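Local coordinates for protein 3',5'-cyclic-nucleotide phosphodiesterase 1 (Saccharomyces cerevisiae, PDB 4OJV) that belongs to the class-II cyclic-nucleotide phosphodiesterases, a family of the metallo-hydrolase/oxidoreductase clan whose fold carries a site for two zinc ions, at residues Glu106-Asn109 with Thr110-Thr114; Phe346-Glu350 with Arg351-Asp355. All blocks are in the same frame, centred on the assembly; numbering follows the deposited sequence.

In the fold
Contacts 1 and 2 are helix ends of opposite sense: contact 1 is the capped start of helix 110-119, contact 2 the Schellman finish of helix 336-350. They do not touch. Their centres are 47 Å apart and their nearest atoms about 36 Å, on opposite sides of the chain's centre, from which they lie 26 Å and 24 Å. Each leads toward a strand of a different mixed sheet, 121-125 after contact 1 and 357-360 after contact 2. Neither contributes a ligand to the two zinc ions, which are bound by His128, His130, Asp132, His133, His213, Asp244 and His326. Contact 1 meets the second subunit; contact 2 touches no other chain of the assembly.

Contact 1. Residues Glu106-Asn109 with Thr110-Thr114; sequences ESAN and TMKKT
Asn109 and Lys112 meet in a classic helix N-cap, with Asn109 standing just before helix 110-119 and its side-chain oxygen receiving the first-turn amide of Lys112. The bond from Lys112 N to Asn109 OD1 is 2.8 Å long and nearly straight, 164° at the hydrogen. The first torsion of Asn109, chi1 62°, sets CG between its own backbone N and carbonyl carbon, and this folds the amide group back over the opening turn. Met111 N is also close to Asn109 OD1, but its angle is poor; the capping bond is that of Lys112 N, while the Met111 backbone bonds to the second subunit. The backbone of Asn109 takes part as well: Lys113 N donates to Asn109 O at 2.9 Å, beginning the regular i to i+4 pattern.

The chain arrives from helix 102-107, and Ala108 is the first residue to leave helical geometry. Its methyl faces the new helix, with Ala108 CB 4.0 Å from Lys112 CG and 4.1 Å from Lys113 CG. Lys113 runs back toward Ala108, extended until a bend at its last torsion (chi4 89°) lets Lys113 NZ hydrogen-bond to Ala108 O at 2.7 Å, the donor tilted somewhat from the carbonyl plane. A cation-pi contact with Phe105 engages the same lysine.

The second subunit covers much of this corner. Asn109 ND2 hydrogen-bonds to Ala332 O of that subunit, and weakly to Lys333 O there, and Thr110 OG1 bonds to its Asp72 OD1, so one Asn109 amide group both caps its helix and joins the dimer interface.

Within the first turns, Thr110 O accepts from both the backbone N and the hydroxyl of Thr114, on opposite faces of its carbonyl plane, with Thr114 OG1 2.8 Å from Thr110 O.

Contact 2. Residues Phe346-Glu350 with Arg351-Asp355; sequences FLAEE and RNLGD
Ala348 and Leu353 carry the signature of a Schellman motif, the turn that ends helix 336-350: Leu353 N donates to Ala348 O across five residues, at 3.1 Å and 160° at the hydrogen. Inside that loop a second bond joins Asn352 N to Glu349 O, 3.2 Å long, with the donor well above the carbonyl plane (74° out of it). One residue pair earlier, Arg351 N still reaches Leu347 O at 2.9 Å, the last i to i+4 bond of this set.

The reversal depends on Asn352, whose positive phi of 48° takes the chain out of helical geometry and turns the next amide, that of Leu353, back over the final turn. The apolar contact usual in this motif goes with it. Leu353 CD1 lies 4.0 Å from Ala348 CA and 4.1 Å from Ala348 CB, its isobutyl group alongside the helix end.

Around this shell, Arg351 lays its CB and CG against Leu347 O, each 3.3 Å away, and then bends at chi2 to carry its guanidinium group to Asn302, where Arg351 NH1 hydrogen-bonds to Asn302 OD1.

Asn302 belongs to helix 297-311, the neighbour along which this end is packed: Leu347 touches Ile301, while Leu353 meets Ser305 and Asn308. Leu353 makes backbone hydrogen bonds with Leu317 and Asp355 with Gly319, residues just before strand 321-325; the chain then enters strand 357-360, outermost within this chain in the seven-stranded mixed sheet.

Contact 1. Residues Glu106-Asn109 with Thr110-Thr114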
loop_
_atom_site.group_PDB
_atom_site.type_symbol
_atom_site.label_atom_id
_atom_site.label_comp_id
_atom_site.label_asym_id
_atom_site.label_seq_id
_atom_site.Cartn_x
_atom_site.Cartn_y
_atom_site.Cartn_z
ATOM N N GLU A 106 17.166 -23.839 2.068
ATOM C CA GLU A 106 16.306 -24.626 2.943
ATOM C C GLU A 106 16.224 -24.039 4.344
ATOM O O GLU A 106 15.173 -24.092 4.984
ATOM C CB GLU A 106 16.803 -26.067 3.014
ATOM C CG GLU A 106 16.771 -26.778 1.677
ATOM C CD GLU A 106 17.010 -28.263 1.798
ATOM O OE1 GLU A 106 16.795 -28.966 0.797
ATOM O OE2 GLU A 106 17.406 -28.736 2.882
ATOM N N SER A 107 17.343 -23.502 4.817
ATOM C CA SER A 107 17.406 -22.914 6.149
ATOM C C SER A 107 16.712 -21.553 6.201
ATOM O O SER A 107 16.221 -21.155 7.254
ATOM C CB SER A 107 18.857 -22.786 6.623
ATOM O OG SER A 107 19.566 -21.822 5.865
ATOM N N ALA A 108 16.666 -20.847 5.069
ATOM C CA ALA A 108 16.119 -19.489 5.029
ATOM C C ALA A 108 14.604 -19.503 5.154
ATOM O O ALA A 108 13.912 -20.187 4.402
ATOM C CB ALA A 108 16.537 -18.777 3.750
ATOM N N ASN A 109 14.077 -18.744 6.105
ATOM C CA ASN A 109 12.628 -18.647 6.238
ATOM C C ASN A 109 12.027 -17.753 5.146
ATOM O O ASN A 109 12.757 -17.150 4.350
ATOM C CB ASN A 109 12.222 -18.220 7.659
ATOM C CG ASN A 109 12.728 -16.843 8.045
ATOM O OD1 ASN A 109 12.756 -15.918 7.229
ATOM N ND2 ASN A 109 13.076 -16.681 9.319
ATOM N N THR A 110 10.703 -17.703 5.085
ATOM C CA THR A 110 10.035 -16.967 4.015
ATOM C C THR A 110 10.420 -15.488 4.015
ATOM O O THR A 110 10.666 -14.910 2.955
ATOM C CB THR A 110 8.512 -17.159 4.088
ATOM O OG1 THR A 110 8.227 -18.563 3.978
ATOM C CG2 THR A 110 7.821 -16.417 2.955
ATOM N N MET A 111 10.504 -14.889 5.201
ATOM C CA MET A 111 10.912 -13.490 5.301
ATOM C C MET A 111 12.320 -13.253 4.745
ATOM O O MET A 111 12.544 -12.305 3.983
ATOM C CB MET A 111 10.823 -13.002 6.748
ATOM C CG MET A 111 10.922 -11.493 6.900
ATOM S SD MET A 111 9.479 -10.602 6.272
ATOM C CE MET A 111 8.174 -11.308 7.266
ATOM N N LYS A 112 13.257 -14.128 5.101
ATOM C CA LYS A 112 14.622 -14.026 4.611
ATOM C C LYS A 112 14.695 -14.177 3.093
ATOM O O LYS A 112 15.404 -13.415 2.423
ATOM C CB LYS A 112 15.519 -15.072 5.279
ATOM C CG LYS A 112 16.987 -15.013 4.874
ATOM C CD LYS A 112 17.618 -13.683 5.251
ATOM C CE LYS A 112 19.127 -13.708 5.091
ATOM N NZ LYS A 112 19.720 -12.376 5.392
ATOM N N LYS A 113 13.955 -15.148 2.555
ATOM C CA LYS A 113 13.903 -15.337 1.099
ATOM C C LYS A 113 13.381 -14.079 0.403
ATOM O O LYS A 113 13.846 -13.717 -0.677
ATOM C CB LYS A 113 13.012 -16.518 0.734
ATOM C CG LYS A 113 13.542 -17.891 1.123
ATOM C CD LYS A 113 12.625 -18.964 0.548
ATOM C CE LYS A 113 13.049 -20.374 0.924
ATOM N NZ LYS A 113 12.444 -20.820 2.208
ATOM N N THR A 114 12.407 -13.425 1.036
ATOM C CA THR A 114 11.815 -12.200 0.505
ATOM C C THR A 114 12.858 -11.084 0.427
ATOM O O THR A 114 12.992 -10.431 -0.612
ATOM C CB THR A 114 10.610 -11.756 1.358
ATOM O OG1 THR A 114 9.631 -12.797 1.379
ATOM C CG2 THR A 114 9.971 -10.498 0.788
#

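Contact 2. Residues Phe346-Glu350 with Arg351-Asp355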
loop_
_atom_site.group_PDB
_atom_site.type_symbol
_atom_site.label_atom_id
_atom_site.label_comp_id
_atom_site.label_asym_id
_atom_site.label_seq_id
_atom_site.Cartn_x
_atom_site.Cartn_y
_atom_site.Cartn_z
ATOM N N PHE A 346 -15.165 -8.231 -27.970
ATOM C CA PHE A 346 -16.278 -7.910 -28.864
ATOM C C PHE A 346 -15.903 -6.770 -29.810
ATOM O O PHE A 346 -16.118 -6.861 -31.024
ATOM C CB PHE A 346 -17.536 -7.550 -28.065
ATOM C CG PHE A 346 -18.709 -7.164 -28.927
ATOM C CD1 PHE A 346 -18.880 -5.846 -29.345
ATOM C CD2 PHE A 346 -19.641 -8.119 -29.325
ATOM C CE1 PHE A 346 -19.955 -5.486 -30.145
ATOM C CE2 PHE A 346 -20.722 -7.762 -30.123
ATOM C CZ PHE A 346 -20.874 -6.447 -30.533
ATOM N N LEU A 347 -15.333 -5.700 -29.261
ATOM C CA LEU A 347 -14.976 -4.533 -30.055
ATOM C C LEU A 347 -13.838 -4.829 -31.028
ATOM O O LEU A 347 -13.833 -4.319 -32.150
ATOM C CB LEU A 347 -14.648 -3.329 -29.166
ATOM C CG LEU A 347 -15.820 -2.680 -28.421
ATOM C CD1 LEU A 347 -15.306 -1.746 -27.332
ATOM C CD2 LEU A 347 -16.760 -1.941 -29.370
ATOM N N ALA A 348 -12.896 -5.674 -30.616
ATOM C CA ALA A 348 -11.812 -6.086 -31.502
ATOM C C ALA A 348 -12.361 -6.859 -32.708
ATOM O O ALA A 348 -11.932 -6.625 -33.842
ATOM C CB ALA A 348 -10.768 -6.904 -30.754
ATOM N N GLU A 349 -13.306 -7.765 -32.453
ATOM C CA GLU A 349 -13.961 -8.543 -33.513
ATOM C C GLU A 349 -14.751 -7.637 -34.455
ATOM O O GLU A 349 -14.699 -7.814 -35.671
ATOM C CB GLU A 349 -14.873 -9.620 -32.913
ATOM C CG GLU A 349 -15.485 -10.584 -33.928
ATOM C CD GLU A 349 -14.576 -11.755 -34.243
ATOM O OE1 GLU A 349 -14.396 -12.626 -33.364
ATOM O OE2 GLU A 349 -14.053 -11.816 -35.375
ATOM N N GLU A 350 -15.473 -6.673 -33.885
ATOM C CA GLU A 350 -16.270 -5.709 -34.650
ATOM C C GLU A 350 -15.383 -4.832 -35.538
ATOM O O GLU A 350 -15.760 -4.496 -36.668
ATOM C CB GLU A 350 -17.100 -4.851 -33.686
ATOM C CG GLU A 350 -17.977 -3.790 -34.331
ATOM C CD GLU A 350 -18.866 -3.100 -33.315
ATOM O OE1 GLU A 350 -19.931 -3.660 -32.979
ATOM O OE2 GLU A 350 -18.497 -2.001 -32.852
ATOM N N ARG A 351 -14.200 -4.492 -35.030
ATOM C CA ARG A 351 -13.220 -3.668 -35.745
ATOM C C ARG A 351 -12.268 -4.480 -36.629
ATOM O O ARG A 351 -11.339 -3.917 -37.215
ATOM C CB ARG A 351 -12.397 -2.827 -34.761
ATOM C CG ARG A 351 -13.168 -1.733 -34.039
ATOM C CD ARG A 351 -13.366 -0.507 -34.916
ATOM N NE ARG A 351 -14.074 0.548 -34.198
ATOM C CZ ARG A 351 -13.481 1.486 -33.460
ATOM N NH1 ARG A 351 -12.158 1.512 -33.338
ATOM N NH2 ARG A 351 -14.216 2.402 -32.846
ATOM N N ASN A 352 -12.496 -5.793 -36.707
ATOM C CA ASN A 352 -11.662 -6.708 -37.503
ATOM C C ASN A 352 -10.155 -6.522 -37.277
ATOM O O ASN A 352 -9.403 -6.254 -38.206
ATOM C CB ASN A 352 -12.008 -6.629 -39.006
ATOM C CG ASN A 352 -13.404 -7.139 -39.323
ATOM O OD1 ASN A 352 -14.404 -6.572 -38.878
ATOM N ND2 ASN A 352 -13.479 -8.203 -40.118
ATOM N N LEU A 353 -9.722 -6.663 -36.027
ATOM C CA LEU A 353 -8.304 -6.510 -35.685
ATOM C C LEU A 353 -7.511 -7.819 -35.806
ATOM O O LEU A 353 -6.331 -7.885 -35.447
ATOM C CB LEU A 353 -8.139 -5.896 -34.281
ATOM C CG LEU A 353 -8.687 -4.479 -34.097
ATOM C CD1 LEU A 353 -8.526 -4.043 -32.650
ATOM C CD2 LEU A 353 -8.007 -3.476 -35.024
ATOM N N GLY A 354 -8.154 -8.861 -36.322
ATOM C CA GLY A 354 -7.479 -10.135 -36.525
ATOM C C GLY A 354 -7.320 -10.943 -35.252
ATOM O O GLY A 354 -8.077 -10.777 -34.295
ATOM N N ASP A 355 -6.319 -11.818 -35.255
ATOM C CA ASP A 355 -6.098 -12.778 -34.176
ATOM C C ASP A 355 -5.382 -12.116 -32.993
ATOM O O ASP A 355 -4.292 -12.526 -32.587
ATOM C CB ASP A 355 -5.308 -13.986 -34.707
ATOM C CG ASP A 355 -5.195 -15.114 -33.694
ATOM O OD1 ASP A 355 -6.009 -15.169 -32.747
ATOM O OD2 ASP A 355 -4.279 -15.949 -33.851
#